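Long-range contact in cell wall surface anchor family protein (Streptococcus agalactiae serogroup V, PDB 3PF2), which forms the shaft of a group B streptococcal surface pilus as its major (backbone) pilin, here a calcium-binding C-terminal fragment of Ig-like domains: residues 116-120 and 173-177. Residues are numbered along the deposited sequence.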
loop_
_atom_site.group_PDB
_atom_site.type_symbol
_atom_site.label_atom_id
_atom_site.label_comp_id
_atom_site.label_asym_id
_atom_site.label_seq_id
_atom_site.Cartn_x
_atom_site.Cartn_y
_atom_site.Cartn_z
ATOM N N GLN A 116 9.299 -23.669 0.725
ATOM C CA GLN A 116 8.309 -22.618 0.462
ATOM C C GLN A 116 7.677 -22.103 1.759
ATOM O O GLN A 116 7.530 -20.897 1.917
ATOM C CB GLN A 116 7.200 -23.130 -0.466
ATOM C CG GLN A 116 6.061 -22.140 -0.701
ATOM C CD GLN A 116 6.434 -21.066 -1.701
ATOM O OE1 GLN A 116 6.729 -21.368 -2.864
ATOM N NE2 GLN A 116 6.428 -19.813 -1.263
ATOM N N ASP A 117 7.270 -23.013 2.660
ATOM C CA ASP A 117 6.599 -22.580 3.901
ATOM C C ASP A 117 7.554 -21.796 4.809
ATOM O O ASP A 117 7.154 -20.811 5.426
ATOM C CB ASP A 117 6.006 -23.751 4.689
ATOM C CG ASP A 117 4.957 -24.520 3.923
ATOM O OD1 ASP A 117 4.148 -23.901 3.198
ATOM O OD2 ASP A 117 4.940 -25.767 4.066
ATOM N N ALA A 118 8.807 -22.253 4.904
ATOM C CA ALA A 118 9.832 -21.535 5.685
ATOM C C ALA A 118 10.024 -20.136 5.110
ATOM O O ALA A 118 10.144 -19.154 5.867
ATOM C CB ALA A 118 11.169 -22.302 5.709
ATOM N N LEU A 119 10.017 -20.040 3.783
ATOM C CA LEU A 119 10.171 -18.742 3.126
ATOM C C LEU A 119 8.991 -17.840 3.490
ATOM O O LEU A 119 9.189 -16.682 3.907
ATOM C CB LEU A 119 10.331 -18.888 1.607
ATOM C CG LEU A 119 10.576 -17.553 0.900
ATOM C CD1 LEU A 119 11.940 -16.930 1.281
ATOM C CD2 LEU A 119 10.419 -17.680 -0.620
ATOM N N ASP A 120 7.778 -18.398 3.387
ATOM C CA ASP A 120 6.536 -17.663 3.657
ATOM C C ASP A 120 6.509 -17.136 5.087
ATOM O O ASP A 120 5.922 -16.074 5.356
ATOM C CB ASP A 120 5.306 -18.574 3.485
ATOM C CG ASP A 120 5.047 -18.973 2.046
ATOM O OD1 ASP A 120 5.677 -18.434 1.118
ATOM O OD2 ASP A 120 4.171 -19.834 1.834
ATOM N N PRO A 173 5.055 -16.632 -6.361
ATOM C CA PRO A 173 4.468 -16.815 -5.023
ATOM C C PRO A 173 3.099 -17.541 -5.072
ATOM O O PRO A 173 2.241 -17.196 -5.891
ATOM C CB PRO A 173 4.287 -15.376 -4.520
ATOM C CG PRO A 173 5.351 -14.591 -5.246
ATOM C CD PRO A 173 5.355 -15.212 -6.639
ATOM N N PRO A 174 2.914 -18.568 -4.232
ATOM C CA PRO A 174 1.608 -19.248 -4.182
ATOM C C PRO A 174 0.504 -18.345 -3.649
ATOM O O PRO A 174 -0.649 -18.462 -4.088
ATOM C CB PRO A 174 1.836 -20.402 -3.200
ATOM C CG PRO A 174 3.302 -20.643 -3.199
ATOM C CD PRO A 174 3.974 -19.344 -3.568
ATOM N N ARG A 175 0.863 -17.462 -2.716
ATOM C CA ARG A 175 -0.113 -16.605 -2.020
ATOM C C ARG A 175 0.387 -15.176 -2.093
ATOM O O ARG A 175 1.599 -14.938 -1.925
ATOM C CB ARG A 175 -0.266 -17.041 -0.569
ATOM C CG ARG A 175 -0.921 -18.427 -0.406
ATOM C CD ARG A 175 -0.548 -19.089 0.913
ATOM N NE ARG A 175 0.810 -19.653 0.912
ATOM C CZ ARG A 175 1.132 -20.852 0.427
ATOM N NH1 ARG A 175 0.199 -21.646 -0.099
ATOM N NH2 ARG A 175 2.394 -21.264 0.474
ATOM N N LYS A 176 -0.548 -14.256 -2.357
ATOM C CA LYS A 176 -0.260 -12.833 -2.611
ATOM C C LYS A 176 -0.559 -11.988 -1.369
ATOM O O LYS A 176 -1.614 -12.157 -0.738
ATOM C CB LYS A 176 -1.107 -12.302 -3.767
ATOM C CG LYS A 176 -0.912 -13.018 -5.114
ATOM C CD LYS A 176 -1.625 -12.226 -6.225
ATOM C CE LYS A 176 -1.717 -13.020 -7.538
ATOM N NZ LYS A 176 -2.201 -12.128 -8.649
ATOM N N PRO A 177 0.370 -11.086 -0.997
ATOM C CA PRO A 177 0.038 -10.085 0.035
ATOM C C PRO A 177 -0.841 -8.980 -0.532
ATOM O O PRO A 177 -0.971 -8.853 -1.751
ATOM C CB PRO A 177 1.412 -9.533 0.435
ATOM C CG PRO A 177 2.243 -9.659 -0.832
ATOM C CD PRO A 177 1.743 -10.935 -1.512
HETATM O O HOH W 1 3.230 -24.266 0.661
HETATM O O HOH W 2 3.361 -17.472 -0.884
#
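A single salt bridge ties the short helix of the first Ig-like domain of this fragment to the proline-rich linker that leads into strand 178-190. Arg175 reaches across to the helix, and its NH2 donates a nearly straight hydrogen bond to Asp120 OD2 (2.7 Å), approached at the edge of the guanidinium. Water 1 accepts a second bond from Arg175 NH2 (3.1 Å) and donates to Asp117 OD1 (2.7 Å). Apart from this water bridge, the direct approach of Asp117 OD1 to Arg175 NH2 (4.2 Å), well out of the guanidinium plane, is charge attraction beyond salt-bridge range. The other carboxylate oxygen of Asp120, OD1, accepts from Gln116 NE2 one helical turn earlier (2.9 Å). Gln116 NE2 spends its remaining proton on the carbonyl of Thr9, while its amide also packs on the Pro174 ring, NE2 lying 3.4 Å from CD. Arg175 N donates to water 2 at 3.1 Å. Asp120 also touches Asp10, a ligand of the nearby calcium, but its side chain stays about 5 Å from the ion. With just 153 Å² buried, the helix and linker are joined chiefly by charge and directed hydrogen bonds, partly through water, rather than by a hydrophobic interface.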